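Local coordinates for protein xylooligosaccharide oxidase (Myceliophthora thermophila, PDB 5L6G) that oxidises the C1 hydroxyl of xylooligosaccharides and related sugars to lactones with a bicovalently bound FAD, passing the electrons to oxygen to give hydrogen peroxide, at residues 179-184 with 400-405; 366-369 with 374-377. One frame throughout, in Å; residues are numbered along the deposited sequence.

In the fold
Two ways of joining parts of a fold can be compared in this two-domain flavoprotein oxidase. Contact 1 spans the domains: residues 179-184, in the FAD-binding PCMH-type region, include the first residues of strand 183-189, while 400-405 belong to the loop joining strands 374-381 and 409-417 of the eight-stranded antiparallel sheet. Contact 2 is local to that sheet's domain, packing the end of helix 354-368 against the start of strand 374-381. It is nested in the chain loop that contact 1 closes. Their centres lie about 30 Å apart and their nearest atoms about 16 Å. Contact 1 thus ties the sheet's loop to the FAD-binding domain; contact 2 packs behind the strand carrying Tyr376 of the xylose pocket.

Contact 1: 179-184 with 400-405. With XYP (beta-D-xylopyranose), chain J.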
ATOM      1  N   ALA A 179      -8.099   0.079  -2.089  1.00 12.05           N
ATOM      2  CA  ALA A 179      -8.157   1.389  -2.753  1.00 12.18           C
ATOM      3  C   ALA A 179      -8.250   1.235  -4.268  1.00 12.33           C
ATOM      4  O   ALA A 179      -9.018   1.942  -4.923  1.00 12.63           O
ATOM      5  CB  ALA A 179      -6.946   2.230  -2.373  1.00 11.77           C
ATOM      6  N   VAL A 180      -7.472   0.299  -4.811  1.00 12.08           N
ATOM      7  CA  VAL A 180      -7.456   0.002  -6.238  1.00 12.38           C
ATOM      8  C   VAL A 180      -8.847  -0.363  -6.786  1.00 13.03           C
ATOM      9  O   VAL A 180      -9.164  -0.112  -7.942  1.00 13.02           O
ATOM     10  CB  VAL A 180      -6.442  -1.111  -6.568  1.00 12.14           C
ATOM     11  CG1 VAL A 180      -6.908  -2.477  -6.089  1.00 12.31           C
ATOM     12  CG2 VAL A 180      -6.171  -1.152  -8.048  1.00 12.39           C
ATOM     13  N   ASP A 181      -9.690  -0.901  -5.931  1.00 13.11           N
ATOM     14  CA  ASP A 181     -11.046  -1.289  -6.325  1.00 14.11           C
ATOM     15  C   ASP A 181     -12.010  -0.142  -6.510  1.00 14.33           C
ATOM     16  O   ASP A 181     -13.119  -0.324  -7.032  1.00 15.14           O
ATOM     17  CB  ASP A 181     -11.604  -2.267  -5.295  1.00 14.54           C
ATOM     18  CG  ASP A 181     -10.804  -3.546  -5.241  1.00 14.51           C
ATOM     19  OD1 ASP A 181     -10.380  -3.990  -6.330  1.00 15.04           O
ATOM     20  OD2 ASP A 181     -10.597  -4.096  -4.138  1.00 14.29           O
ATOM     21  N   TRP A 182     -11.617   1.047  -6.072  1.00 13.82           N
ATOM     22  CA  TRP A 182     -12.491   2.211  -6.198  1.00 14.01           C
ATOM     23  C   TRP A 182     -12.100   3.087  -7.381  1.00 14.07           C
ATOM     24  O   TRP A 182     -12.802   4.045  -7.710  1.00 14.32           O
ATOM     25  CB  TRP A 182     -12.524   2.956  -4.864  1.00 13.82           C
ATOM     26  CG  TRP A 182     -13.194   2.097  -3.931  1.00 13.69           C
ATOM     27  CD1 TRP A 182     -12.638   1.119  -3.190  1.00 13.23           C
ATOM     28  CD2 TRP A 182     -14.599   2.020  -3.720  1.00 14.10           C
ATOM     29  NE1 TRP A 182     -13.604   0.436  -2.507  1.00 13.25           N
ATOM     30  CE2 TRP A 182     -14.823   0.980  -2.808  1.00 13.98           C
ATOM     31  CE3 TRP A 182     -15.697   2.739  -4.217  1.00 14.72           C
ATOM     32  CZ2 TRP A 182     -16.089   0.650  -2.354  1.00 14.45           C
ATOM     33  CZ3 TRP A 182     -16.951   2.407  -3.768  1.00 15.27           C
ATOM     34  CH2 TRP A 182     -17.141   1.369  -2.849  1.00 15.17           C
ATOM     35  N   ILE A 183     -11.016   2.727  -8.062  1.00 13.82           N
ATOM     36  CA  ILE A 183     -10.643   3.439  -9.267  1.00 14.22           C
ATOM     37  C   ILE A 183     -11.648   3.095 -10.366  1.00 14.82           C
ATOM     38  O   ILE A 183     -11.878   1.916 -10.669  1.00 14.47           O
ATOM     39  CB  ILE A 183      -9.224   3.092  -9.746  1.00 13.91           C
ATOM     40  CG1 ILE A 183      -8.197   3.465  -8.674  1.00 13.67           C
ATOM     41  CG2 ILE A 183      -8.951   3.817 -11.059  1.00 14.16           C
ATOM     42  CD1 ILE A 183      -6.787   2.986  -8.983  1.00 13.33           C
ATOM     43  N   THR A 184     -12.263   4.117 -10.950  1.00 15.42           N
ATOM     44  CA  THR A 184     -13.151   3.899 -12.095  1.00 16.48           C
ATOM     45  C   THR A 184     -12.491   4.309 -13.418  1.00 16.14           C
ATOM     46  O   THR A 184     -12.836   3.776 -14.469  1.00 16.67           O
ATOM     47  CB  THR A 184     -14.517   4.599 -11.916  1.00 17.52           C
ATOM     48  OG1 THR A 184     -15.395   4.204 -12.972  1.00 19.60           O
ATOM     49  CG2 THR A 184     -14.380   6.087 -11.940  1.00 17.56           C
ATOM     50  N   ALA A 400      -2.849  -9.361  -7.527  1.00 11.80           N
ATOM     51  CA  ALA A 400      -2.828 -10.819  -7.668  1.00 12.26           C
ATOM     52  C   ALA A 400      -3.636 -11.594  -6.644  1.00 12.44           C
ATOM     53  O   ALA A 400      -3.914 -12.776  -6.826  1.00 13.58           O
ATOM     54  CB  ALA A 400      -1.384 -11.325  -7.656  1.00 12.29           C
ATOM     55  N   PHE A 401      -3.981 -10.952  -5.547  1.00 11.89           N
ATOM     56  CA  PHE A 401      -4.375 -11.684  -4.353  1.00 11.60           C
ATOM     57  C   PHE A 401      -5.859 -11.546  -4.047  1.00 11.88           C
ATOM     58  O   PHE A 401      -6.252 -10.843  -3.120  1.00 11.95           O
ATOM     59  CB  PHE A 401      -3.486 -11.245  -3.201  1.00 10.99           C
ATOM     60  CG  PHE A 401      -2.019 -11.310  -3.541  1.00 10.53           C
ATOM     61  CD1 PHE A 401      -1.424 -12.522  -3.839  1.00 10.74           C
ATOM     62  CD2 PHE A 401      -1.250 -10.183  -3.587  1.00  9.99           C
ATOM     63  CE1 PHE A 401      -0.084 -12.596  -4.177  1.00 10.66           C
ATOM     64  CE2 PHE A 401       0.095 -10.249  -3.922  1.00  9.89           C
ATOM     65  CZ  PHE A 401       0.679 -11.448  -4.214  1.00 10.16           C
ATOM     66  N   ARG A 402      -6.659 -12.262  -4.830  1.00 12.47           N
ATOM     67  CA  ARG A 402      -8.115 -12.166  -4.787  1.00 12.93           C
ATOM     68  C   ARG A 402      -8.886 -13.424  -4.414  1.00 13.59           C
ATOM     69  O   ARG A 402     -10.108 -13.385  -4.364  1.00 13.71           O
ATOM     70  CB  ARG A 402      -8.595 -11.727  -6.167  1.00 13.14           C
ATOM     71  CG  ARG A 402      -8.051 -10.388  -6.568  1.00 12.91           C
ATOM     72  CD  ARG A 402      -8.489  -9.283  -5.615  1.00 12.62           C
ATOM     73  NE  ARG A 402      -8.252  -7.968  -6.218  1.00 12.61           N
ATOM     74  CZ  ARG A 402      -8.649  -6.790  -5.727  1.00 12.54           C
ATOM     75  NH1 ARG A 402      -9.356  -6.688  -4.597  1.00 12.37           N
ATOM     76  NH2 ARG A 402      -8.352  -5.687  -6.403  1.00 12.61           N
ATOM     77  N   ASP A 403      -8.194 -14.539  -4.231  1.00 13.82           N
ATOM     78  CA  ASP A 403      -8.817 -15.798  -3.843  1.00 14.88           C
ATOM     79  C   ASP A 403      -9.214 -15.786  -2.369  1.00 14.83           C
ATOM     80  O   ASP A 403      -8.369 -15.637  -1.508  1.00 13.66           O
ATOM     81  CB  ASP A 403      -7.876 -16.965  -4.120  1.00 15.33           C
ATOM     82  CG  ASP A 403      -8.574 -18.289  -4.021  1.00 16.21           C
ATOM     83  OD1 ASP A 403      -8.965 -18.680  -2.902  1.00 16.18           O
ATOM     84  OD2 ASP A 403      -8.774 -18.920  -5.075  1.00 17.82           O
ATOM     85  N   PRO A 404     -10.511 -15.969  -2.081  1.00 15.74           N
ATOM     86  CA  PRO A 404     -10.959 -15.829  -0.691  1.00 16.22           C
ATOM     87  C   PRO A 404     -10.415 -16.891   0.285  1.00 17.13           C
ATOM     88  O   PRO A 404     -10.424 -16.662   1.503  1.00 17.45           O
ATOM     89  CB  PRO A 404     -12.492 -15.873  -0.790  1.00 16.72           C
ATOM     90  CG  PRO A 404     -12.812 -16.447  -2.133  1.00 17.05           C
ATOM     91  CD  PRO A 404     -11.600 -16.313  -3.010  1.00 16.50           C
ATOM     92  N   GLU A 405      -9.947 -18.031  -0.228  1.00 18.27           N
ATOM     93  CA  GLU A 405      -9.307 -19.035   0.622  1.00 19.49           C
ATOM     94  C   GLU A 405      -7.760 -19.041   0.537  1.00 18.08           C
ATOM     95  O   GLU A 405      -7.064 -19.210   1.554  1.00 17.56           O
ATOM     96  CB  GLU A 405      -9.904 -20.416   0.340  1.00 22.40           C
ATOM     97  CG  GLU A 405     -11.318 -20.586   0.891  1.00 25.53           C
ATOM     98  CD  GLU A 405     -12.387 -19.877   0.078  1.00 28.42           C
ATOM     99  OE1 GLU A 405     -12.498 -20.168  -1.127  1.00 32.35           O
ATOM    100  OE2 GLU A 405     -13.148 -19.041   0.647  1.00 32.74           O
TER
HETATM  101  O1  XYP J 511     -17.762  -3.886  -2.438  1.00 54.54           O
HETATM  102  C1  XYP J 511     -17.196  -3.671  -3.737  1.00 53.95           C
HETATM  103  C2  XYP J 511     -17.872  -2.475  -4.407  1.00 53.32           C
HETATM  104  C3  XYP J 511     -17.179  -2.097  -5.715  1.00 53.98           C
HETATM  105  C4  XYP J 511     -15.664  -2.038  -5.522  1.00 52.79           C
HETATM  106  C5  XYP J 511     -15.145  -3.306  -4.848  1.00 52.58           C
HETATM  107  O2  XYP J 511     -19.243  -2.814  -4.646  1.00 55.44           O
HETATM  108  O3  XYP J 511     -17.657  -0.830  -6.207  1.00 52.07           O
HETATM  109  O4  XYP J 511     -15.035  -1.862  -6.795  1.00 55.30           O
HETATM  110  O5  XYP J 511     -15.790  -3.454  -3.591  1.00 53.29           O
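Arg402 reaches across to Asp181 with the end of its guanidinium group, and the two nitrogens there take one carboxylate oxygen each. The straighter arm of this bidentate salt bridge runs from Arg402 NH1 to Asp181 OD2 at 2.9 Å: the N-H points well at its acceptor (160°), meets the syn lone pair of OD2, and keeps that oxygen close to the guanidinium plane. In the other arm Arg402 NH2 lies only 2.6 Å from Asp181 OD1, yet the bond is bent to 125° and weak, in keeping with a tilt of 35° between the two planar groups. The arginine side chain bends at its second torsion before extending toward the acid from the opposite direction. Beside the pair, Val180 CG1 packs 3.5 Å from Arg402 NH2.

The nearest CA atoms, those of Asp181 and Arg402, are 11.4 Å apart, so a long side chain bridges the FAD-binding domain of this PCMH-type fold and a loop of the domain carrying the eight-stranded sheet. Each partner of the straighter arm has a second bond: Asp181 OD2 also accepts from the backbone N of Leu178, and Arg402 NH1 also donates to the carbonyl of Val389. Val392 packs against both side chains.

The backbone carbonyl O of Asp181 serves a bound xylose, accepting from O4 of the chain J sugar, though the modelled 2.5 Å is doubtfully short. That sugar lies over one face of the Trp182 indole, offset toward its rim, while Trp182 NE1 turns elsewhere and donates to the carbonyl O of His176.

Contact 2: 366-369 with 374-377; sequences ETAN and SWYI. With XYS (alpha-D-xylopyranose), chain K; XYP (beta-D-xylopyranose), chain H.
Ala368 lays its methyl over one face of the Trp375 indole, a CH-pi contact in which CB stands 4.0 Å from the centroid of the six-membered ring and 25° off its normal. The arrangement belongs to an alpha-to-beta connection: the end of helix 354-368 packs on the first residues of strand 374-381, within the eight-stranded antiparallel sheet of the substrate-side domain. Closest to the methyl is Trp375 CZ2, at 3.6 Å. Trp375 NE1 comes within 2.8 Å of the Ala368 carbonyl O. Asn369 comes to the ring's edge rather than its face, setting OD1 3.5 Å from Trp375 CZ2, with amide and indole only 28° from coplanar.

The rotation about chi1 (65°) places Trp375 CG between its backbone N and carbonyl carbon, carrying the indole to the helix end. Phe428 and Trp432 of helix 426-437 then meet it edge-to-face, and both also touch Ala368. An alanine in place of Trp375 would probably open a gap beneath the Ala368 methyl and leave these two aromatic rings without their partner.

Next along the strand, Tyr376 stacks on Tyr414 and extends to the active-site xylose, and Tyr376 OH makes a weak hydrogen bond with Glu412 OE2. Beyond the helix end lies another sugar, an alpha-D-xylopyranose, whose O2 is 3.2 Å from Asn369 ND2.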
ATOM      1  N   GLU A 366      11.187 -16.645  20.406  1.00 16.53           N
ATOM      2  CA  GLU A 366      12.592 -16.872  20.704  1.00 17.54           C
ATOM      3  C   GLU A 366      13.534 -15.943  19.991  1.00 16.69           C
ATOM      4  O   GLU A 366      14.658 -15.764  20.434  1.00 16.68           O
ATOM      5  CB  GLU A 366      12.984 -18.322  20.388  1.00 18.94           C
ATOM      6  CG  GLU A 366      12.166 -19.352  21.130  1.00 20.52           C
ATOM      7  CD  GLU A 366      12.351 -19.300  22.632  1.00 22.66           C
ATOM      8  OE1 GLU A 366      13.360 -18.736  23.128  1.00 25.26           O
ATOM      9  OE2 GLU A 366      11.477 -19.827  23.332  1.00 24.89           O
ATOM     10  N   THR A 367      13.094 -15.358  18.878  1.00 15.60           N
ATOM     11  CA  THR A 367      13.946 -14.456  18.123  1.00 15.15           C
ATOM     12  C   THR A 367      13.377 -13.042  18.130  1.00 14.34           C
ATOM     13  O   THR A 367      13.995 -12.124  18.685  1.00 14.18           O
ATOM     14  CB  THR A 367      14.183 -14.994  16.694  1.00 15.16           C
ATOM     15  OG1 THR A 367      14.835 -16.271  16.796  1.00 15.93           O
ATOM     16  CG2 THR A 367      15.072 -14.050  15.895  1.00 15.21           C
ATOM     17  N   ALA A 368      12.192 -12.866  17.539  1.00 13.73           N
ATOM     18  CA  ALA A 368      11.613 -11.515  17.398  1.00 13.24           C
ATOM     19  C   ALA A 368      11.532 -10.796  18.748  1.00 13.70           C
ATOM     20  O   ALA A 368      12.024  -9.672  18.882  1.00 13.53           O
ATOM     21  CB  ALA A 368      10.249 -11.556  16.727  1.00 12.81           C
ATOM     22  N   ASN A 369      11.002 -11.462  19.762  1.00 13.90           N
ATOM     23  CA  ASN A 369      10.872 -10.821  21.073  1.00 14.79           C
ATOM     24  C   ASN A 369      12.186 -10.341  21.685  1.00 15.66           C
ATOM     25  O   ASN A 369      12.188  -9.436  22.503  1.00 16.07           O
ATOM     26  CB  ASN A 369      10.145 -11.738  22.042  1.00 15.09           C
ATOM     27  CG  ASN A 369       8.647 -11.685  21.876  1.00 14.90           C
ATOM     28  OD1 ASN A 369       8.106 -10.948  21.043  1.00 14.59           O
ATOM     29  ND2 ASN A 369       7.957 -12.494  22.675  1.00 15.19           N
ATOM     30  N   SER A 374      12.739  -1.518  17.652  1.00 14.54           N
ATOM     31  CA  SER A 374      11.285  -1.369  17.553  1.00 14.34           C
ATOM     32  C   SER A 374      10.690  -2.052  16.322  1.00 13.89           C
ATOM     33  O   SER A 374      10.528  -1.425  15.254  1.00 15.44           O
ATOM     34  CB  SER A 374      10.913   0.112  17.502  1.00 14.15           C
ATOM     35  OG  SER A 374      11.315   0.785  18.665  1.00 14.34           O
ATOM     36  N   TRP A 375      10.259  -3.289  16.483  1.00 13.34           N
ATOM     37  CA  TRP A 375       9.660  -4.018  15.405  1.00 12.73           C
ATOM     38  C   TRP A 375       8.166  -4.238  15.675  1.00 13.15           C
ATOM     39  O   TRP A 375       7.717  -4.147  16.815  1.00 13.63           O
ATOM     40  CB  TRP A 375      10.379  -5.340  15.192  1.00 12.36           C
ATOM     41  CG  TRP A 375      10.243  -6.268  16.346  1.00 12.33           C
ATOM     42  CD1 TRP A 375      11.097  -6.394  17.394  1.00 12.72           C
ATOM     43  CD2 TRP A 375       9.169  -7.173  16.589  1.00 12.11           C
ATOM     44  NE1 TRP A 375      10.632  -7.326  18.272  1.00 12.76           N
ATOM     45  CE2 TRP A 375       9.443  -7.822  17.799  1.00 12.32           C
ATOM     46  CE3 TRP A 375       7.995  -7.502  15.894  1.00 11.61           C
ATOM     47  CZ2 TRP A 375       8.596  -8.794  18.330  1.00 12.26           C
ATOM     48  CZ3 TRP A 375       7.166  -8.438  16.410  1.00 11.55           C
ATOM     49  CH2 TRP A 375       7.464  -9.089  17.615  1.00 11.92           C
ATOM     50  N   TYR A 376       7.401  -4.461  14.612  1.00 13.26           N
ATOM     51  CA  TYR A 376       6.029  -4.953  14.755  1.00 13.78           C
ATOM     52  C   TYR A 376       5.687  -5.877  13.611  1.00 13.22           C
ATOM     53  O   TYR A 376       6.372  -5.890  12.578  1.00 13.07           O
ATOM     54  CB  TYR A 376       4.990  -3.819  14.866  1.00 14.24           C
ATOM     55  CG  TYR A 376       4.817  -2.916  13.650  1.00 14.53           C
ATOM     56  CD1 TYR A 376       4.068  -3.336  12.539  1.00 14.83           C
ATOM     57  CD2 TYR A 376       5.349  -1.629  13.630  1.00 15.17           C
ATOM     58  CE1 TYR A 376       3.886  -2.507  11.435  1.00 15.09           C
ATOM     59  CE2 TYR A 376       5.155  -0.792  12.523  1.00 15.60           C
ATOM     60  CZ  TYR A 376       4.429  -1.254  11.432  1.00 15.31           C
ATOM     61  OH  TYR A 376       4.235  -0.458  10.316  1.00 16.80           O
ATOM     62  N   ILE A 377       4.642  -6.668  13.824  1.00 12.96           N
ATOM     63  CA  ILE A 377       4.038  -7.470  12.780  1.00 12.61           C
ATOM     64  C   ILE A 377       2.535  -7.154  12.738  1.00 12.55           C
ATOM     65  O   ILE A 377       1.868  -7.064  13.775  1.00 12.81           O
ATOM     66  CB  ILE A 377       4.284  -8.986  12.979  1.00 12.79           C
ATOM     67  CG1 ILE A 377       3.679  -9.789  11.827  1.00 12.80           C
ATOM     68  CG2 ILE A 377       3.719  -9.489  14.296  1.00 13.19           C
ATOM     69  CD1 ILE A 377       4.099 -11.245  11.838  1.00 13.10           C
TER
HETATM   70  C1  XYS K 512       9.939  -8.378  25.852  1.00 25.95           C
HETATM   71  C2  XYS K 512      10.134  -9.694  25.108  1.00 25.60           C
HETATM   72  C3  XYS K 512      11.044 -10.638  25.894  1.00 24.73           C
HETATM   73  C4  XYS K 512      12.361  -9.900  26.108  1.00 24.46           C
HETATM   74  C5  XYS K 512      12.077  -8.664  26.943  1.00 25.25           C
HETATM   75  O1  XYS K 512       9.163  -8.644  27.010  1.00 25.45           O
HETATM   76  O2  XYS K 512       8.868 -10.302  24.874  1.00 26.79           O
HETATM   77  O3  XYS K 512      11.236 -11.881  25.197  1.00 22.92           O
HETATM   78  O4  XYS K 512      13.318 -10.727  26.764  1.00 24.32           O
HETATM   79  O5  XYS K 512      11.198  -7.786  26.228  1.00 25.55           O
HETATM   80  O1  XYP H 509      -0.337  -1.272   7.418  1.00 35.63           O
HETATM   81  C1  XYP H 509       0.086   0.007   7.886  1.00 32.88           C
HETATM   82  C2  XYP H 509      -0.539   0.270   9.255  1.00 32.75           C
HETATM   83  C3  XYP H 509       0.037   1.528   9.891  1.00 33.05           C
HETATM   84  C4  XYP H 509       1.561   1.463   9.902  1.00 32.92           C
HETATM   85  C5  XYP H 509       2.105   1.171   8.497  1.00 32.40           C
HETATM   86  O2  XYP H 509      -1.947   0.420   9.073  1.00 27.57           O
HETATM   87  O3  XYP H 509      -0.518   1.734  11.202  1.00 34.47           O
HETATM   88  O4  XYP H 509       2.101   2.725  10.312  1.00 31.47           O
HETATM   89  O5  XYP H 509       1.504   0.010   7.933  1.00 34.32           O